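PDB 7EEH: TqaL, which belongs to the 2OG-Fe dioxygenase family of the cupin clan and holds an iron ion in its beta-strand core. Local coordinates for residues Pro72-Asp84 against Phe117-Phe130. The protein carries 1 engineered substitution. Sequence-based numbering, arbitrary orientation.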
ATOM      1  N   PRO B  72     -27.669  36.117 -15.087  1.00 55.49           N
ATOM      2  CA  PRO B  72     -28.155  35.877 -13.717  1.00 48.96           C
ATOM      3  C   PRO B  72     -28.110  34.422 -13.257  1.00 49.78           C
ATOM      4  O   PRO B  72     -28.247  34.171 -12.048  1.00 47.41           O
ATOM      5  CB  PRO B  72     -29.604  36.380 -13.766  1.00 48.42           C
ATOM      6  CG  PRO B  72     -30.002  36.298 -15.199  1.00 49.14           C
ATOM      7  CD  PRO B  72     -28.769  36.235 -16.061  1.00 53.72           C
ATOM      8  N   PHE B  73     -27.938  33.459 -14.159  1.00 45.18           N
ATOM      9  CA  PHE B  73     -27.932  32.052 -13.781  1.00 43.02           C
ATOM     10  C   PHE B  73     -26.527  31.488 -13.611  1.00 38.54           C
ATOM     11  O   PHE B  73     -26.387  30.286 -13.379  1.00 33.85           O
ATOM     12  CB  PHE B  73     -28.710  31.216 -14.815  1.00 41.23           C
ATOM     13  CG  PHE B  73     -30.035  31.819 -15.221  1.00 50.01           C
ATOM     14  CD1 PHE B  73     -31.041  32.017 -14.285  1.00 51.29           C
ATOM     15  CD2 PHE B  73     -30.269  32.198 -16.536  1.00 50.39           C
ATOM     16  CE1 PHE B  73     -32.256  32.578 -14.653  1.00 53.44           C
ATOM     17  CE2 PHE B  73     -31.479  32.761 -16.911  1.00 54.88           C
ATOM     18  CZ  PHE B  73     -32.474  32.951 -15.965  1.00 52.67           C
ATOM     19  N   ARG B  74     -25.483  32.313 -13.718  1.00 37.63           N
ATOM     20  CA  ARG B  74     -24.128  31.813 -13.512  1.00 35.01           C
ATOM     21  C   ARG B  74     -23.219  32.881 -12.910  1.00 35.25           C
ATOM     22  O   ARG B  74     -23.268  34.056 -13.286  1.00 35.39           O
ATOM     23  CB  ARG B  74     -23.525  31.282 -14.818  1.00 35.56           C
ATOM     24  CG  ARG B  74     -23.237  32.334 -15.864  1.00 43.03           C
ATOM     25  CD  ARG B  74     -22.578  31.719 -17.073  1.00 49.23           C
ATOM     26  NE  ARG B  74     -21.133  31.910 -17.046  1.00 47.82           N
ATOM     27  CZ  ARG B  74     -20.256  30.992 -17.440  1.00 51.69           C
ATOM     28  NH1 ARG B  74     -20.683  29.812 -17.887  1.00 53.31           N
ATOM     29  NH2 ARG B  74     -18.953  31.250 -17.379  1.00 45.02           N
ATOM     30  N   ARG B  75     -22.392  32.451 -11.967  1.00 27.65           N
ATOM     31  CA  ARG B  75     -21.300  33.244 -11.425  1.00 26.25           C
ATOM     32  C   ARG B  75     -20.006  32.490 -11.696  1.00 27.47           C
ATOM     33  O   ARG B  75     -19.973  31.260 -11.618  1.00 23.37           O
ATOM     34  CB  ARG B  75     -21.488  33.493  -9.923  1.00 28.03           C
ATOM     35  CG  ARG B  75     -22.678  34.410  -9.593  1.00 36.68           C
ATOM     36  CD  ARG B  75     -23.538  33.862  -8.471  1.00 42.22           C
ATOM     37  NE  ARG B  75     -24.862  34.488  -8.424  1.00 43.23           N
ATOM     38  CZ  ARG B  75     -25.752  34.271  -7.458  1.00 45.02           C
ATOM     39  NH1 ARG B  75     -25.463  33.442  -6.456  1.00 43.99           N
ATOM     40  NH2 ARG B  75     -26.934  34.874  -7.495  1.00 45.12           N
ATOM     41  N   SER B  76     -18.943  33.214 -12.029  1.00 25.26           N
ATOM     42  CA  SER B  76     -17.773  32.516 -12.542  1.00 20.27           C
ATOM     43  C   SER B  76     -16.531  33.381 -12.416  1.00 22.15           C
ATOM     44  O   SER B  76     -16.609  34.609 -12.295  1.00 20.03           O
ATOM     45  CB  SER B  76     -17.989  32.112 -13.998  1.00 22.43           C
ATOM     46  OG  SER B  76     -17.424  33.073 -14.868  1.00 30.00           O
ATOM     47  N   ARG B  77     -15.382  32.700 -12.398  1.00 20.57           N
ATOM     48  CA  ARG B  77     -14.065  33.273 -12.654  1.00 20.81           C
ATOM     49  C   ARG B  77     -13.307  32.297 -13.542  1.00 20.97           C
ATOM     50  O   ARG B  77     -13.566  31.094 -13.506  1.00 21.31           O
ATOM     51  CB  ARG B  77     -13.255  33.528 -11.372  1.00 19.38           C
ATOM     52  CG  ARG B  77     -13.866  34.593 -10.458  1.00 21.80           C
ATOM     53  CD  ARG B  77     -12.972  35.016  -9.308  1.00 20.13           C
ATOM     54  NE  ARG B  77     -13.606  36.140  -8.606  1.00 22.04           N
ATOM     55  CZ  ARG B  77     -13.449  37.417  -8.960  1.00 25.47           C
ATOM     56  NH1 ARG B  77     -12.659  37.743  -9.979  1.00 21.88           N
ATOM     57  NH2 ARG B  77     -14.082  38.375  -8.294  1.00 25.94           N
ATOM     58  N   ASN B  78     -12.376  32.804 -14.344  1.00 20.44           N
ATOM     59  CA  ASN B  78     -11.578  31.901 -15.162  1.00 21.21           C
ATOM     60  C   ASN B  78     -10.137  32.373 -15.243  1.00 25.85           C
ATOM     61  O   ASN B  78      -9.808  33.525 -14.939  1.00 24.37           O
ATOM     62  CB  ASN B  78     -12.152  31.743 -16.568  1.00 20.61           C
ATOM     63  CG  ASN B  78     -12.031  33.004 -17.379  1.00 27.35           C
ATOM     64  OD1 ASN B  78     -11.058  33.192 -18.102  1.00 27.42           O
ATOM     65  ND2 ASN B  78     -13.015  33.883 -17.256  1.00 24.36           N
ATOM     66  N   GLY B  79      -9.280  31.447 -15.656  1.00 21.77           N
ATOM     67  CA  GLY B  79      -7.870  31.725 -15.839  1.00 23.60           C
ATOM     68  C   GLY B  79      -7.258  30.715 -16.778  1.00 29.55           C
ATOM     69  O   GLY B  79      -7.700  29.562 -16.851  1.00 24.12           O
ATOM     70  N   ARG B  80      -6.245  31.159 -17.521  1.00 27.59           N
ATOM     71  CA  ARG B  80      -5.500  30.305 -18.432  1.00 26.28           C
ATOM     72  C   ARG B  80      -4.236  29.839 -17.735  1.00 26.36           C
ATOM     73  O   ARG B  80      -3.522  30.649 -17.131  1.00 23.88           O
ATOM     74  CB  ARG B  80      -5.130  31.037 -19.723  1.00 28.45           C
ATOM     75  CG  ARG B  80      -6.294  31.402 -20.628  1.00 31.95           C
ATOM     76  CD  ARG B  80      -5.849  32.401 -21.703  1.00 34.62           C
ATOM     77  NE  ARG B  80      -4.881  31.818 -22.609  1.00 40.60           N
ATOM     78  CZ  ARG B  80      -3.625  32.223 -22.774  1.00 37.17           C
ATOM     79  NH1 ARG B  80      -3.126  33.261 -22.112  1.00 29.29           N
ATOM     80  NH2 ARG B  80      -2.867  31.569 -23.630  1.00 28.49           N
ATOM     81  N   PHE B  81      -3.961  28.541 -17.830  1.00 26.50           N
ATOM     82  CA  PHE B  81      -2.731  27.958 -17.323  1.00 23.28           C
ATOM     83  C   PHE B  81      -2.028  27.233 -18.456  1.00 23.99           C
ATOM     84  O   PHE B  81      -2.632  26.904 -19.475  1.00 25.21           O
ATOM     85  CB  PHE B  81      -2.989  27.001 -16.161  1.00 22.89           C
ATOM     86  CG  PHE B  81      -3.653  27.649 -14.982  1.00 20.11           C
ATOM     87  CD1 PHE B  81      -5.032  27.783 -14.937  1.00 24.00           C
ATOM     88  CD2 PHE B  81      -2.900  28.128 -13.924  1.00 20.60           C
ATOM     89  CE1 PHE B  81      -5.652  28.388 -13.851  1.00 20.66           C
ATOM     90  CE2 PHE B  81      -3.510  28.739 -12.834  1.00 22.98           C
ATOM     91  CZ  PHE B  81      -4.887  28.868 -12.801  1.00 20.49           C
ATOM     92  N   CYS B  82      -0.735  27.014 -18.271  1.00 23.59           N
ATOM     93  CA  CYS B  82       0.101  26.295 -19.219  1.00 25.42           C
ATOM     94  C   CYS B  82       0.696  25.078 -18.525  1.00 25.73           C
ATOM     95  O   CYS B  82       1.375  25.210 -17.502  1.00 26.82           O
ATOM     96  CB  CYS B  82       1.219  27.192 -19.760  1.00 24.53           C
ATOM     97  SG  CYS B  82       2.420  26.281 -20.764  1.00 30.91           S
ATOM     98  N   PHE B  83       0.420  23.896 -19.058  1.00 27.55           N
ATOM     99  CA  PHE B  83       1.199  22.716 -18.709  1.00 24.12           C
ATOM    100  C   PHE B  83       2.455  22.740 -19.578  1.00 27.39           C
ATOM    101  O   PHE B  83       2.376  22.546 -20.793  1.00 29.08           O
ATOM    102  CB  PHE B  83       0.384  21.445 -18.927  1.00 25.07           C
ATOM    103  CG  PHE B  83      -0.692  21.207 -17.892  1.00 24.28           C
ATOM    104  CD1 PHE B  83      -0.365  20.865 -16.593  1.00 23.75           C
ATOM    105  CD2 PHE B  83      -2.032  21.293 -18.237  1.00 25.85           C
ATOM    106  CE1 PHE B  83      -1.357  20.616 -15.654  1.00 25.82           C
ATOM    107  CE2 PHE B  83      -3.027  21.053 -17.307  1.00 25.63           C
ATOM    108  CZ  PHE B  83      -2.689  20.717 -16.011  1.00 23.99           C
ATOM    109  N   ASP B  84       3.604  23.023 -18.971  1.00 30.33           N
ATOM    110  CA  ASP B  84       4.870  23.175 -19.683  1.00 32.64           C
ATOM    111  C   ASP B  84       5.709  21.930 -19.420  1.00 31.10           C
ATOM    112  O   ASP B  84       6.224  21.742 -18.310  1.00 31.80           O
ATOM    113  CB  ASP B  84       5.598  24.438 -19.221  1.00 29.00           C
ATOM    114  CG  ASP B  84       6.793  24.782 -20.098  1.00 35.87           C
ATOM    115  OD1 ASP B  84       7.393  23.857 -20.679  1.00 33.15           O
ATOM    116  OD2 ASP B  84       7.123  25.985 -20.208  1.00 36.15           O
ATOM    117  N   PHE B 117     -12.657  41.677 -15.074  1.00 26.24           N
ATOM    118  CA  PHE B 117     -12.916  41.664 -13.640  1.00 29.75           C
ATOM    119  C   PHE B 117     -13.240  40.289 -13.085  1.00 28.82           C
ATOM    120  O   PHE B 117     -13.430  40.162 -11.867  1.00 27.82           O
ATOM    121  CB  PHE B 117     -14.062  42.622 -13.308  1.00 29.87           C
ATOM    122  CG  PHE B 117     -13.830  44.021 -13.807  1.00 30.58           C
ATOM    123  CD1 PHE B 117     -12.983  44.878 -13.126  1.00 26.47           C
ATOM    124  CD2 PHE B 117     -14.419  44.457 -14.981  1.00 32.44           C
ATOM    125  CE1 PHE B 117     -12.748  46.169 -13.594  1.00 26.18           C
ATOM    126  CE2 PHE B 117     -14.196  45.741 -15.445  1.00 32.64           C
ATOM    127  CZ  PHE B 117     -13.357  46.589 -14.748  1.00 27.26           C
ATOM    128  N   ASP B 118     -13.322  39.264 -13.927  1.00 23.93           N
ATOM    129  CA  ASP B 118     -13.687  37.920 -13.486  1.00 22.09           C
ATOM    130  C   ASP B 118     -12.494  36.969 -13.584  1.00 25.44           C
ATOM    131  O   ASP B 118     -12.640  35.785 -13.894  1.00 23.90           O
ATOM    132  CB  ASP B 118     -14.891  37.399 -14.279  1.00 20.69           C
ATOM    133  CG  ASP B 118     -14.590  37.216 -15.780  1.00 27.50           C
ATOM    134  OD1 ASP B 118     -13.546  37.715 -16.248  1.00 28.14           O
ATOM    135  OD2 ASP B 118     -15.397  36.569 -16.488  1.00 26.58           O
ATOM    136  N   GLU B 119     -11.292  37.481 -13.322  1.00 22.92           N
ATOM    137  CA  GLU B 119     -10.091  36.657 -13.346  1.00 25.51           C
ATOM    138  C   GLU B 119     -10.011  35.792 -12.096  1.00 23.59           C
ATOM    139  O   GLU B 119     -10.319  36.247 -10.994  1.00 21.18           O
ATOM    140  CB  GLU B 119      -8.846  37.532 -13.420  1.00 25.39           C
ATOM    141  CG  GLU B 119      -8.624  38.211 -14.743  1.00 31.16           C
ATOM    142  CD  GLU B 119      -7.231  38.803 -14.827  1.00 35.63           C
ATOM    143  OE1 GLU B 119      -6.985  39.854 -14.197  1.00 36.19           O
ATOM    144  OE2 GLU B 119      -6.373  38.197 -15.490  1.00 32.36           O
ATOM    145  N   VAL B 120      -9.590  34.537 -12.273  1.00 22.01           N
ATOM    146  CA  VAL B 120      -9.274  33.683 -11.135  1.00 20.51           C
ATOM    147  C   VAL B 120      -8.214  34.358 -10.272  1.00 21.48           C
ATOM    148  O   VAL B 120      -7.219  34.885 -10.786  1.00 25.08           O
ATOM    149  CB  VAL B 120      -8.796  32.306 -11.634  1.00 20.83           C
ATOM    150  CG1 VAL B 120      -7.886  31.649 -10.610  1.00 22.53           C
ATOM    151  CG2 VAL B 120      -9.979  31.419 -11.982  1.00 16.30           C
ATOM    152  N   GLN B 121      -8.411  34.335  -8.950  1.00 23.09           N
ATOM    153  CA  GLN B 121      -7.582  35.095  -8.018  1.00 23.77           C
ATOM    154  C   GLN B 121      -6.642  34.181  -7.235  1.00 28.55           C
ATOM    155  O   GLN B 121      -6.713  32.950  -7.302  1.00 23.65           O
ATOM    156  CB  GLN B 121      -8.458  35.910  -7.059  1.00 24.75           C
ATOM    157  CG  GLN B 121      -9.317  36.964  -7.757  1.00 22.56           C
ATOM    158  CD  GLN B 121      -8.456  38.033  -8.422  1.00 29.06           C
ATOM    159  OE1 GLN B 121      -7.610  38.644  -7.772  1.00 28.10           O
ATOM    160  NE2 GLN B 121      -8.647  38.241  -9.727  1.00 28.65           N
ATOM    161  N   ASP B 122      -5.735  34.807  -6.478  1.00 29.41           N
ATOM    162  CA  ASP B 122      -4.813  34.025  -5.660  1.00 26.44           C
ATOM    163  C   ASP B 122      -5.560  33.122  -4.682  1.00 26.29           C
ATOM    164  O   ASP B 122      -5.063  32.038  -4.338  1.00 25.41           O
ATOM    165  CB  ASP B 122      -3.850  34.956  -4.915  1.00 30.14           C
ATOM    166  CG  ASP B 122      -2.666  35.378  -5.771  1.00 33.18           C
ATOM    167  OD1 ASP B 122      -2.446  34.768  -6.847  1.00 28.90           O
ATOM    168  OD2 ASP B 122      -1.942  36.315  -5.367  1.00 37.65           O
ATOM    169  N   GLU B 123      -6.762  33.538  -4.249  1.00 23.08           N
ATOM    170  CA  GLU B 123      -7.569  32.710  -3.353  1.00 23.93           C
ATOM    171  C   GLU B 123      -7.691  31.282  -3.876  1.00 25.17           C
ATOM    172  O   GLU B 123      -7.587  30.323  -3.108  1.00 25.05           O
ATOM    173  CB  GLU B 123      -8.965  33.307  -3.168  1.00 23.14           C
ATOM    174  CG  GLU B 123      -9.749  32.619  -2.062  1.00 27.05           C
ATOM    175  CD  GLU B 123     -11.210  33.026  -1.989  1.00 28.44           C
ATOM    176  OE1 GLU B 123     -11.618  33.977  -2.690  1.00 27.26           O
ATOM    177  OE2 GLU B 123     -11.955  32.379  -1.220  1.00 30.35           O
ATOM    178  N   LEU B 124      -7.908  31.124  -5.180  1.00 23.52           N
ATOM    179  CA  LEU B 124      -8.013  29.796  -5.778  1.00 24.26           C
ATOM    180  C   LEU B 124      -6.646  29.273  -6.202  1.00 20.76           C
ATOM    181  O   LEU B 124      -6.234  28.195  -5.766  1.00 21.82           O
ATOM    182  CB  LEU B 124      -8.970  29.802  -6.981  1.00 21.02           C
ATOM    183  CG  LEU B 124      -9.149  28.434  -7.674  1.00 20.99           C
ATOM    184  CD1 LEU B 124      -9.648  27.385  -6.695  1.00 19.41           C
ATOM    185  CD2 LEU B 124     -10.082  28.536  -8.851  1.00 19.94           C
ATOM    186  N   GLN B 125      -5.927  30.034  -7.037  1.00 20.39           N
ATOM    187  CA  GLN B 125      -4.748  29.480  -7.697  1.00 22.44           C
ATOM    188  C   GLN B 125      -3.569  29.265  -6.752  1.00 26.47           C
ATOM    189  O   GLN B 125      -2.659  28.519  -7.097  1.00 24.00           O
ATOM    190  CB  GLN B 125      -4.337  30.363  -8.880  1.00 23.72           C
ATOM    191  CG  GLN B 125      -3.708  31.706  -8.511  1.00 24.36           C
ATOM    192  CD  GLN B 125      -3.000  32.340  -9.698  1.00 26.13           C
ATOM    193  OE1 GLN B 125      -3.020  31.800 -10.804  1.00 25.51           O
ATOM    194  NE2 GLN B 125      -2.390  33.502  -9.482  1.00 29.94           N
ATOM    195  N   LEU B 126      -3.549  29.874  -5.568  1.00 26.56           N
ATOM    196  CA  LEU B 126      -2.524  29.524  -4.587  1.00 25.14           C
ATOM    197  C   LEU B 126      -3.012  28.497  -3.565  1.00 26.24           C
ATOM    198  O   LEU B 126      -2.261  28.130  -2.656  1.00 27.21           O
ATOM    199  CB  LEU B 126      -2.010  30.783  -3.874  1.00 30.41           C
ATOM    200  CG  LEU B 126      -1.379  31.862  -4.772  1.00 28.97           C
ATOM    201  CD1 LEU B 126      -0.678  32.956  -3.938  1.00 31.36           C
ATOM    202  CD2 LEU B 126      -0.417  31.266  -5.795  1.00 29.07           C
ATOM    203  N   ASN B 127      -4.252  28.049  -3.675  1.00 25.08           N
ATOM    204  CA  ASN B 127      -4.757  26.969  -2.844  1.00 23.72           C
ATOM    205  C   ASN B 127      -4.038  25.676  -3.230  1.00 23.89           C
ATOM    206  O   ASN B 127      -4.040  25.286  -4.402  1.00 22.97           O
ATOM    207  CB  ASN B 127      -6.272  26.873  -3.038  1.00 22.01           C
ATOM    208  CG  ASN B 127      -6.907  25.763  -2.248  1.00 22.72           C
ATOM    209  OD1 ASN B 127      -6.585  24.586  -2.431  1.00 20.58           O
ATOM    210  ND2 ASN B 127      -7.839  26.125  -1.373  1.00 21.94           N
ATOM    211  N   THR B 128      -3.380  25.032  -2.260  1.00 23.89           N
ATOM    212  CA  THR B 128      -2.568  23.854  -2.579  1.00 25.13           C
ATOM    213  C   THR B 128      -3.398  22.653  -3.027  1.00 20.14           C
ATOM    214  O   THR B 128      -2.847  21.743  -3.664  1.00 21.91           O
ATOM    215  CB  THR B 128      -1.711  23.437  -1.379  1.00 22.38           C
ATOM    216  OG1 THR B 128      -2.572  23.065  -0.289  1.00 21.84           O
ATOM    217  CG2 THR B 128      -0.804  24.578  -0.956  1.00 25.31           C
ATOM    218  N   ALA B 129      -4.681  22.598  -2.674  1.00 21.14           N
ATOM    219  CA  ALA B 129      -5.545  21.543  -3.195  1.00 19.74           C
ATOM    220  C   ALA B 129      -5.891  21.801  -4.651  1.00 22.06           C
ATOM    221  O   ALA B 129      -5.837  20.882  -5.478  1.00 20.66           O
ATOM    222  CB  ALA B 129      -6.822  21.410  -2.356  1.00 18.39           C
ATOM    223  N   PHE B 130      -6.233  23.044  -4.992  1.00 19.41           N
ATOM    224  CA  PHE B 130      -6.394  23.382  -6.406  1.00 19.87           C
ATOM    225  C   PHE B 130      -5.129  23.069  -7.194  1.00 20.96           C
ATOM    226  O   PHE B 130      -5.200  22.511  -8.299  1.00 20.45           O
ATOM    227  CB  PHE B 130      -6.755  24.860  -6.582  1.00 19.78           C
ATOM    228  CG  PHE B 130      -6.668  25.330  -8.020  1.00 19.27           C
ATOM    229  CD1 PHE B 130      -7.710  25.092  -8.904  1.00 19.69           C
ATOM    230  CD2 PHE B 130      -5.539  25.987  -8.486  1.00 16.17           C
ATOM    231  CE1 PHE B 130      -7.630  25.509 -10.227  1.00 20.94           C
ATOM    232  CE2 PHE B 130      -5.456  26.410  -9.806  1.00 18.72           C
ATOM    233  CZ  PHE B 130      -6.500  26.172 -10.678  1.00 18.85           C
TER
HETATM  234  O   HOH W   1     -15.413  33.800 -15.960  1.00 25.96           O
HETATM  235  O   HOH W   2     -13.722  41.157  -9.242  1.00 23.05           O
HETATM  236  O   HOH W   3     -12.018  36.656 -18.084  1.00 26.96           O
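Asn-78 joins the strand 74-84 to the segment 117-121 through both of its backbone polar groups. Asn-78 N donates to Asp-118 O (3.0 Å), and Asn-78 O accepts from Val-120 N (2.9 Å), the donor standing well above the carbonyl plane. Together they make a single beta bridge between Asn-78 and Glu-119, after which residues 120-121 lead into helix 122-125. The tight part follows directly: with CG2 anti to its carbonyl carbon, Val-120 lays this methyl against the strand backbone, 3.4 Å from Asn-78 C, beside Gly-79, where no side chain intervenes. Further along, Phe-81 and Phe-130 approach from opposite directions. Phe-81 CZ comes to the edge of the Phe-130 ring, 3.8 Å from Phe-130 CZ, the planes inclined at 51°; Leu-124 CG sits over one face of Phe-130, toward its rim, and Gln-125 OE1 lies near Phe-81 CE2.

The Asp-118 side is looser and watery. The Asn-78 amide and Asp-118 carboxylate, their planes almost perpendicular, stay 3.7 Å apart from Asn-78 ND2 to Asp-118 OD2, and two waters link them. Beyond, Arg-77 runs extended from CG to NE, which carries NH1 to two backbone carbonyls: Glu-119 O (3.0 Å) and, by a longer and more bent bond, Phe-117 O (3.2 Å). Gln-121 NE2 grips Glu-119 O from the opposite face of its plane, while another water joins Arg-77 NH2 to Phe-117 O.

Arg-77 NE binds Asn-64 O, Glu-119 OE2 meets His-298, and Gln-125 spans Leu-301 O and Arg-92. The bridged segment and helix 128-141 thus flank the main antiparallel sheet of a cupin-type (double-stranded beta-helix) fold, where strand 74-84 runs between strands 158-170 and 89-92; Phe-130 touches Leu-163, and helix 52-58 packs on Leu-124 and Ala-129.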